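Local structure of uncharacterized protein Ta0194 (3BDI) at residues A[73-78]-A[90-95]; A[144-149]-A[171-176]; A[151-156]-A[186-191]. The protein is of unknown function but, as a member of the alpha/beta hydrolase superfamily, is probably a serine-dependent hydrolase. All coordinates share one frame; numbering follows the deposited sequence. Where two conformers were deposited one is given.

In the fold
The three contacts lie in one alpha/beta hydrolase fold with a Ser-His-Asp pattern at S108, H186 and D158, which is consistent with a catalytic triad. Contact 3 holds H186 of that pattern and packs its loop against strand 150-155. Contact 2 lies at the start of the same strand, and its centre is about 19 Å from that of contact 3. The two touch where S176 OG meets L152 CD1 at 4.0 Å. Contact 1 ties a loop to helix 83-96 on the opposite side of the chain's centre from contact 3. Its centre is about 25 Å from each of the others, and it touches neither.

Contact 1: residues A[73-78]-A[90-95]; sequences SEKYGI and IRDYLK
D92 OD2 is gripped by the phenol of Y76 and by a water. Y76 OH donates to D92 OD2 at 2.6 Å. The contact pins the loop after strand 57-62 to helix 83-96, one of the helices packed on the central sheet of the alpha/beta hydrolase fold. The carboxylate oxygen lies at the edge of the Y76 ring, near its plane. It accepts through its anti lone pair, the one facing away from OD1. Ring and carboxylate planes are 72° apart. CG of D92 stands anti to its own carbonyl carbon (chi1 -69°), and the CA-CB bond points toward the loop.

The water donates to D92 OD2 at 2.6 Å. It also accepts weakly from K75 NZ, which stays 4.5 Å from D92 OD2. R91 has two conformers, and what follows holds for one of them and is less certain. In it, R91 NH2 donates to the same water and forms a salt bridge with the other oxygen, D92 OD1. That oxygen lies well above the guanidinium plane, so the attraction is of charge alone. The positive groups would probably favour an ionised D92.

K75 lies over the Y76 ring, with CG 3.7 Å above its centre. The extended start of the lysine chain carries its CE on to D92. Around the pair, N12 ND2 is a second hydrogen-bond partner of Y76 OH, and F89 meets the Y76 ring edge-to-face. V11 of strand 5-11 touches both Y76 and D92.

The loop has its own brace, an ST motif: S73 OG accepts from Y76 N at 3.0 Å, with an N-H...O angle of 153°.

Contact 2: residues A[144-149]-A[171-176]; sequences KKIRQK and SIISGS
The backbones come closest at K144 and I172, where the CA atoms are 5.0 Å apart, just before helix 163-172 gives way to a type II turn from I173 to S176. K144 CA makes a CH...O contact with I172 O at 3.5 Å, and the angle at the hydrogen is 171°. I172 CG2 sits against K144 N at 3.4 Å. With CG1 of I172 anti to the carbonyl carbon (chi1 -65°), CG2 stands anti to the backbone N and meets K144.

Deeper in, the CD1 methyls of I146 and I173 meet at 4.1 Å, their side chains crossing at a slant. I146 also rests on T118 and L119 of helix 109-120. Polar links between the segments run through water. One water donates to K144 O and I146 O and accepts from S174 N at 2.9 Å. Within the turn, I173 O takes both S176 N and S176 OG. S176 OG donates to I173 O at 2.8 Å, in the carbonyl plane.

This is the packing of two loops that each lead into a parallel strand, 150-155 and 177-181, beside the helix of a beta-alpha-beta crossover in the alpha/beta hydrolase fold.

Contact 3: residues A[151-156]-A[186-191]; sequences LLVWGS and HPVYIE. Unlike the reference sequence in segment 186-191: E191 (reference Lys).
The loop that carries H186, the histidine of a probable Ser-His-Asp triad, packs here on the C-terminal end of strand 150-155. V188, at the start of the short helix 188-191, does the touching. V188 CG2 lies 3.4 Å from G155 N and 3.9 Å from W154 C, so it presses on the peptide joining these two residues. V188 CG1, the other branch, meets CG1 of V153 at 4.2 Å. With V188 CG1 anti to the backbone N (chi1 -176°), the two methyls divide between valine and backbone.

A water bridges the backbones. It accepts from G155 N at 2.8 Å and donates to H186 O at 3.0 Å. This ties the histidine loop to the strand end. The CA-CB bond of H186 points away from the strand. ND1 is hydrogen-bonded to D158 and NE2 to S108, consistent with a charge relay. P187 sits at the N-cap, and P187 O accepts from both I190 N and E191 N.

Strand 150-155 pairs with strands 125-131 and 177-181, while W154 lies against helix 163-172 and bonds through NE1 to V161 O. V188 also touches V181 of strand 177-181 and F196 of helix 193-205.

Contact 1: residues A[73-78]-A[90-95]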
loop_
_atom_site.group_PDB
_atom_site.type_symbol
_atom_site.label_atom_id
_atom_site.label_comp_id
_atom_site.label_asym_id
_atom_site.label_seq_id
_atom_site.Cartn_x
_atom_site.Cartn_y
_atom_site.Cartn_z
ATOM N N SER A 73 9.149 -15.359 8.039
ATOM C CA SER A 73 10.440 -14.895 7.492
ATOM C C SER A 73 11.324 -14.294 8.578
ATOM O O SER A 73 10.913 -13.346 9.261
ATOM C CB SER A 73 10.229 -13.860 6.417
ATOM O OG SER A 73 11.494 -13.406 5.916
ATOM N N GLU A 74 12.560 -14.774 8.710
ATOM C CA GLU A 74 13.503 -14.122 9.594
ATOM C C GLU A 74 13.909 -12.773 9.069
ATOM O O GLU A 74 14.034 -11.838 9.857
ATOM C CB GLU A 74 14.759 -14.976 9.804
ATOM C CG GLU A 74 14.469 -16.267 10.544
ATOM C CD GLU A 74 15.634 -17.201 10.609
ATOM O OE1 GLU A 74 16.761 -16.749 10.863
ATOM O OE2 GLU A 74 15.439 -18.418 10.385
ATOM N N LYS A 75 14.159 -12.669 7.768
ATOM C CA LYS A 75 14.634 -11.417 7.169
ATOM C C LYS A 75 13.572 -10.292 7.204
ATOM O O LYS A 75 13.891 -9.090 7.418
ATOM C CB LYS A 75 15.028 -11.708 5.708
ATOM C CG LYS A 75 15.595 -10.548 4.925
ATOM C CD LYS A 75 16.109 -10.997 3.563
ATOM C CE LYS A 75 16.649 -9.816 2.785
ATOM N NZ LYS A 75 18.008 -9.385 3.310
ATOM N N TYR A 76 12.310 -10.663 6.959
ATOM C CA TYR A 76 11.235 -9.688 6.746
ATOM C C TYR A 76 10.202 -9.675 7.827
ATOM O O TYR A 76 9.301 -8.836 7.799
ATOM C CB TYR A 76 10.545 -9.983 5.406
ATOM C CG TYR A 76 11.487 -9.929 4.205
ATOM C CD1 TYR A 76 12.220 -8.780 3.916
ATOM C CD2 TYR A 76 11.598 -11.020 3.317
ATOM C CE1 TYR A 76 13.072 -8.746 2.832
ATOM C CE2 TYR A 76 12.448 -10.979 2.240
ATOM C CZ TYR A 76 13.152 -9.835 1.974
ATOM O OH TYR A 76 13.983 -9.815 0.858
ATOM N N GLY A 77 10.270 -10.586 8.785
ATOM C CA GLY A 77 9.198 -10.719 9.760
ATOM C C GLY A 77 9.076 -9.468 10.589
ATOM O O GLY A 77 10.076 -8.793 10.876
ATOM N N ILE A 78 7.840 -9.147 10.970
ATOM C CA ILE A 78 7.580 -7.935 11.759
ATOM C C ILE A 78 7.174 -8.263 13.186
ATOM O O ILE A 78 6.769 -7.353 13.914
ATOM C CB ILE A 78 6.641 -6.905 11.059
ATOM C CG1 ILE A 78 5.352 -7.550 10.598
ATOM C CG2 ILE A 78 7.383 -6.207 9.888
ATOM C CD1 ILE A 78 4.451 -7.859 11.691
ATOM N N ILE A 90 9.522 -4.467 0.822
ATOM C CA ILE A 90 8.870 -3.839 -0.327
ATOM C C ILE A 90 9.847 -3.602 -1.490
ATOM O O ILE A 90 9.549 -3.919 -2.654
ATOM C CB ILE A 90 8.083 -2.579 0.080
ATOM C CG1 ILE A 90 6.922 -3.025 0.968
ATOM C CG2 ILE A 90 7.619 -1.786 -1.177
ATOM C CD1 ILE A 90 6.003 -1.914 1.493
ATOM N N ARG A 91 11.040 -3.111 -1.148
ATOM C CA ARG A 91 12.104 -2.947 -2.154
ATOM C C ARG A 91 12.421 -4.270 -2.854
ATOM O O ARG A 91 12.464 -4.347 -4.080
ATOM C CB ARG A 91 13.352 -2.408 -1.493
ATOM C CG ARG A 91 14.465 -2.125 -2.479
ATOM C CD ARG A 91 15.693 -1.707 -1.757
ATOM N NE ARG A 91 16.544 -2.832 -1.376
ATOM C CZ ARG A 91 16.566 -3.435 -0.192
ATOM N NH1 ARG A 91 15.745 -3.097 0.789
ATOM N NH2 ARG A 91 17.427 -4.412 0.009
ATOM N N ASP A 92 12.644 -5.308 -2.050
ATOM C CA ASP A 92 13.039 -6.624 -2.582
ATOM C C ASP A 92 11.938 -7.292 -3.383
ATOM O O ASP A 92 12.189 -8.013 -4.336
ATOM C CB ASP A 92 13.503 -7.527 -1.433
ATOM C CG ASP A 92 14.840 -7.084 -0.811
ATOM O OD1 ASP A 92 15.457 -6.128 -1.337
ATOM O OD2 ASP A 92 15.224 -7.611 0.254
ATOM N N TYR A 93 10.693 -7.079 -2.943
ATOM C CA TYR A 93 9.498 -7.609 -3.600
ATOM C C TYR A 93 9.298 -6.970 -4.975
ATOM O O TYR A 93 9.045 -7.673 -5.940
ATOM C CB TYR A 93 8.278 -7.347 -2.702
ATOM C CG TYR A 93 6.964 -7.695 -3.350
ATOM C CD1 TYR A 93 6.587 -8.998 -3.573
ATOM C CD2 TYR A 93 6.125 -6.667 -3.804
ATOM C CE1 TYR A 93 5.392 -9.269 -4.163
ATOM C CE2 TYR A 93 4.923 -6.928 -4.381
ATOM C CZ TYR A 93 4.555 -8.247 -4.607
ATOM O OH TYR A 93 3.358 -8.544 -5.213
ATOM N N LEU A 94 9.463 -5.649 -5.058
ATOM C CA LEU A 94 9.401 -5.011 -6.351
ATOM C C LEU A 94 10.516 -5.527 -7.271
ATOM O O LEU A 94 10.254 -5.880 -8.416
ATOM C CB LEU A 94 9.452 -3.501 -6.184
ATOM C CG LEU A 94 8.244 -2.814 -5.528
ATOM C CD1 LEU A 94 8.527 -1.324 -5.363
ATOM C CD2 LEU A 94 6.966 -3.040 -6.358
ATOM N N LYS A 95 11.733 -5.651 -6.739
ATOM C CA LYS A 95 12.876 -6.154 -7.521
ATOM C C LYS A 95 12.616 -7.563 -8.009
ATOM O O LYS A 95 12.902 -7.901 -9.155
ATOM C CB LYS A 95 14.156 -6.117 -6.686
ATOM C CG LYS A 95 15.417 -6.617 -7.407
ATOM C CD LYS A 95 16.672 -6.429 -6.560
HETATM O O HOH W 1 17.416 -6.968 1.441
#

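Contact 2: residues A[144-149]-A[171-176]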
loop_
_atom_site.group_PDB
_atom_site.type_symbol
_atom_site.label_atom_id
_atom_site.label_comp_id
_atom_site.label_asym_id
_atom_site.label_seq_id
_atom_site.Cartn_x
_atom_site.Cartn_y
_atom_site.Cartn_z
ATOM N N LYS A 144 8.189 14.637 7.062
ATOM C CA LYS A 144 8.185 15.988 6.534
ATOM C C LYS A 144 8.986 16.130 5.245
ATOM O O LYS A 144 8.677 17.045 4.449
ATOM C CB LYS A 144 8.591 17.051 7.585
ATOM C CG LYS A 144 10.032 17.159 7.924
ATOM C CD LYS A 144 10.276 18.297 8.961
ATOM C CE LYS A 144 11.735 18.404 9.317
ATOM N NZ LYS A 144 12.082 19.644 10.091
ATOM N N LYS A 145 9.919 15.205 5.016
ATOM C CA LYS A 145 10.789 15.191 3.848
ATOM C C LYS A 145 10.202 14.561 2.581
ATOM O O LYS A 145 10.717 14.788 1.479
ATOM C CB LYS A 145 12.109 14.516 4.202
ATOM N N ILE A 146 9.129 13.792 2.719
ATOM C CA ILE A 146 8.559 13.097 1.556
ATOM C C ILE A 146 8.177 14.047 0.434
ATOM O O ILE A 146 7.390 14.985 0.613
ATOM C CB ILE A 146 7.329 12.214 1.974
ATOM C CG1 ILE A 146 7.811 11.076 2.879
ATOM C CG2 ILE A 146 6.612 11.624 0.784
ATOM C CD1 ILE A 146 6.644 10.344 3.634
ATOM N N ARG A 147 8.699 13.788 -0.759
ATOM C CA ARG A 147 8.366 14.603 -1.914
ATOM C C ARG A 147 7.289 14.037 -2.830
ATOM O O ARG A 147 6.733 14.733 -3.668
ATOM C CB ARG A 147 9.647 14.842 -2.718
ATOM C CG ARG A 147 10.787 15.454 -1.900
ATOM C CD ARG A 147 10.443 16.837 -1.292
ATOM N NE ARG A 147 11.590 17.505 -0.653
ATOM C CZ ARG A 147 12.062 17.222 0.565
ATOM N N GLN A 148 7.009 12.719 -2.711
ATOM C CA GLN A 148 6.006 12.083 -3.547
ATOM C C GLN A 148 4.609 12.621 -3.325
ATOM O O GLN A 148 4.266 12.986 -2.176
ATOM C CB GLN A 148 5.972 10.577 -3.245
ATOM C CG GLN A 148 7.105 9.779 -3.904
ATOM C CD GLN A 148 8.436 9.851 -3.207
ATOM O OE1 GLN A 148 8.601 10.490 -2.169
ATOM N NE2 GLN A 148 9.416 9.167 -3.774
ATOM N N LYS A 149 3.840 12.661 -4.404
ATOM C CA LYS A 149 2.396 12.860 -4.310
ATOM C C LYS A 149 1.890 11.756 -3.383
ATOM O O LYS A 149 2.188 10.582 -3.619
ATOM C CB LYS A 149 1.694 12.775 -5.681
ATOM C CG LYS A 149 1.890 14.040 -6.555
ATOM C CD LYS A 149 1.111 14.039 -7.883
ATOM C CE LYS A 149 1.435 15.291 -8.681
ATOM N NZ LYS A 149 0.761 15.387 -10.019
ATOM N N SER A 171 -0.721 17.662 7.136
ATOM C CA SER A 171 0.122 18.859 7.268
ATOM C C SER A 171 1.605 18.565 7.108
ATOM O O SER A 171 2.367 19.341 6.505
ATOM C CB SER A 171 -0.092 19.439 8.653
ATOM O OG SER A 171 -1.441 19.744 8.877
ATOM N N ILE A 172 2.054 17.472 7.694
ATOM C CA ILE A 172 3.439 17.069 7.611
ATOM C C ILE A 172 3.869 16.761 6.168
ATOM O O ILE A 172 4.967 17.143 5.742
ATOM C CB ILE A 172 3.715 15.849 8.546
ATOM C CG1 ILE A 172 3.514 16.270 10.011
ATOM C CG2 ILE A 172 5.102 15.277 8.337
ATOM C CD1 ILE A 172 3.420 15.094 10.992
ATOM N N ILE A 173 3.062 16.009 5.418
ATOM C CA ILE A 173 3.463 15.623 4.065
ATOM C C ILE A 173 2.944 16.673 3.093
ATOM O O ILE A 173 1.779 16.780 2.815
ATOM C CB ILE A 173 2.937 14.191 3.701
ATOM C CG1 ILE A 173 3.455 13.191 4.717
ATOM C CG2 ILE A 173 3.372 13.836 2.315
ATOM C CD1 ILE A 173 2.855 11.756 4.555
ATOM N N SER A 174 3.856 17.531 2.588
ATOM C CA SER A 174 3.443 18.641 1.709
ATOM C C SER A 174 2.794 18.182 0.441
ATOM O O SER A 174 3.282 17.254 -0.166
ATOM C CB SER A 174 4.625 19.494 1.321
ATOM O OG SER A 174 5.328 19.841 2.480
ATOM N N GLY A 175 1.678 18.801 0.049
ATOM C CA GLY A 175 0.983 18.412 -1.193
ATOM C C GLY A 175 0.093 17.195 -1.062
ATOM O O GLY A 175 -0.699 16.874 -2.027
ATOM N N SER A 176 0.214 16.493 0.086
ATOM C CA SER A 176 -0.672 15.353 0.368
ATOM C C SER A 176 -2.124 15.742 0.179
ATOM O O SER A 176 -2.507 16.916 0.397
ATOM C CB SER A 176 -0.400 14.719 1.745
ATOM O OG SER A 176 -0.722 15.556 2.847
HETATM O O HOH W 2 6.634 16.579 2.638
HETATM O O HOH W 3 2.278 15.001 -1.786
#

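Contact 3: residues A[151-156]-A[186-191]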
loop_
_atom_site.group_PDB
_atom_site.type_symbol
_atom_site.label_atom_id
_atom_site.label_comp_id
_atom_site.label_asym_id
_atom_site.label_seq_id
_atom_site.Cartn_x
_atom_site.Cartn_y
_atom_site.Cartn_z
ATOM N N LEU A 151 -1.709 10.341 -1.204
ATOM C CA LEU A 151 -3.098 10.335 -0.850
ATOM C C LEU A 151 -3.243 9.639 0.496
ATOM O O LEU A 151 -2.816 8.491 0.656
ATOM C CB LEU A 151 -3.908 9.566 -1.898
ATOM C CG LEU A 151 -5.404 9.356 -1.652
ATOM C CD1 LEU A 151 -6.110 10.692 -1.712
ATOM C CD2 LEU A 151 -5.998 8.352 -2.644
ATOM N N LEU A 152 -3.825 10.355 1.447
ATOM C CA LEU A 152 -4.200 9.842 2.761
ATOM C C LEU A 152 -5.694 9.645 2.778
ATOM O O LEU A 152 -6.471 10.554 2.483
ATOM C CB LEU A 152 -3.806 10.862 3.834
ATOM C CG LEU A 152 -2.317 11.162 3.939
ATOM C CD1 LEU A 152 -2.034 12.324 4.873
ATOM C CD2 LEU A 152 -1.482 9.988 4.376
ATOM N N VAL A 153 -6.136 8.417 3.071
ATOM C CA VAL A 153 -7.551 8.045 3.100
ATOM C C VAL A 153 -7.888 7.618 4.499
ATOM O O VAL A 153 -7.202 6.793 5.069
ATOM C CB VAL A 153 -7.881 6.921 2.095
ATOM C CG1 VAL A 153 -9.369 6.616 2.143
ATOM C CG2 VAL A 153 -7.468 7.312 0.659
ATOM N N TRP A 154 -8.970 8.158 5.053
ATOM C CA TRP A 154 -9.444 7.764 6.365
ATOM C C TRP A 154 -10.951 7.613 6.302
ATOM O O TRP A 154 -11.628 8.388 5.638
ATOM C CB TRP A 154 -9.150 8.841 7.434
ATOM C CG TRP A 154 -8.180 8.488 8.513
ATOM C CD1 TRP A 154 -8.458 8.007 9.781
ATOM C CD2 TRP A 154 -6.774 8.668 8.464
ATOM N NE1 TRP A 154 -7.318 7.870 10.491
ATOM C CE2 TRP A 154 -6.259 8.283 9.722
ATOM C CE3 TRP A 154 -5.896 9.120 7.482
ATOM C CZ2 TRP A 154 -4.883 8.374 10.014
ATOM C CZ3 TRP A 154 -4.564 9.211 7.768
ATOM C CH2 TRP A 154 -4.070 8.832 9.017
ATOM N N GLY A 155 -11.486 6.674 7.055
ATOM C CA GLY A 155 -12.917 6.617 7.313
ATOM C C GLY A 155 -13.335 7.572 8.417
ATOM O O GLY A 155 -12.616 7.724 9.390
ATOM N N SER A 156 -14.507 8.166 8.283
ATOM C CA SER A 156 -15.005 9.179 9.238
ATOM C C SER A 156 -15.262 8.585 10.599
ATOM O O SER A 156 -15.220 9.307 11.598
ATOM C CB SER A 156 -16.287 9.826 8.716
ATOM O OG SER A 156 -17.364 8.929 8.673
ATOM N N HIS A 186 -12.249 1.920 9.921
ATOM C CA HIS A 186 -10.857 1.842 9.579
ATOM C C HIS A 186 -10.573 1.242 8.159
ATOM O O HIS A 186 -9.811 1.935 7.434
ATOM C CB HIS A 186 -10.131 1.199 10.768
ATOM C CG HIS A 186 -8.647 1.113 10.656
ATOM N ND1 HIS A 186 -7.824 2.221 10.598
ATOM C CD2 HIS A 186 -7.833 0.036 10.657
ATOM C CE1 HIS A 186 -6.564 1.811 10.498
ATOM N NE2 HIS A 186 -6.547 0.495 10.558
ATOM N N PRO A 187 -11.111 0.054 7.735
ATOM C CA PRO A 187 -10.903 -0.595 6.380
ATOM C C PRO A 187 -11.831 -0.073 5.240
ATOM O O PRO A 187 -12.862 -0.654 4.844
ATOM C CB PRO A 187 -11.209 -2.060 6.643
ATOM C CG PRO A 187 -12.082 -2.054 7.700
ATOM C CD PRO A 187 -11.870 -0.862 8.581
ATOM N N VAL A 188 -11.430 1.071 4.752
ATOM C CA VAL A 188 -12.283 1.827 3.902
ATOM C C VAL A 188 -12.610 1.105 2.604
ATOM O O VAL A 188 -13.718 1.221 2.053
ATOM C CB VAL A 188 -11.651 3.241 3.591
ATOM C CG1 VAL A 188 -12.606 4.084 2.771
ATOM C CG2 VAL A 188 -11.262 3.985 4.906
ATOM N N TYR A 189 -11.603 0.394 2.097
ATOM C CA TYR A 189 -11.676 -0.383 0.858
ATOM C C TYR A 189 -12.589 -1.620 0.988
ATOM O O TYR A 189 -12.874 -2.278 0.005
ATOM C CB TYR A 189 -10.237 -0.789 0.392
ATOM C CG TYR A 189 -9.482 -1.379 1.539
ATOM C CD1 TYR A 189 -9.548 -2.730 1.835
ATOM C CD2 TYR A 189 -8.791 -0.566 2.417
ATOM C CE1 TYR A 189 -8.936 -3.248 2.960
ATOM C CE2 TYR A 189 -8.196 -1.068 3.541
ATOM C CZ TYR A 189 -8.254 -2.406 3.830
ATOM O OH TYR A 189 -7.727 -2.995 4.963
ATOM N N ILE A 190 -13.042 -1.922 2.204
ATOM C CA ILE A 190 -14.043 -2.971 2.442
ATOM C C ILE A 190 -15.409 -2.356 2.717
ATOM O O ILE A 190 -16.432 -2.816 2.205
ATOM C CB ILE A 190 -13.636 -3.882 3.604
ATOM C CG1 ILE A 190 -12.438 -4.754 3.163
ATOM C CG2 ILE A 190 -14.783 -4.810 4.015
ATOM C CD1 ILE A 190 -11.775 -5.578 4.306
ATOM N N GLU A 191 -15.465 -1.304 3.537
ATOM C CA GLU A 191 -16.748 -0.802 3.967
ATOM C C GLU A 191 -17.376 0.190 2.993
ATOM O O GLU A 191 -18.586 0.277 2.918
ATOM C CB GLU A 191 -16.613 -0.115 5.329
ATOM C CG GLU A 191 -16.188 -1.061 6.418
ATOM C CD GLU A 191 -16.047 -0.429 7.793
ATOM O OE1 GLU A 191 -16.750 0.576 8.062
ATOM O OE2 GLU A 191 -15.290 -0.994 8.622
HETATM O O HOH W 4 -9.652 4.848 8.029
#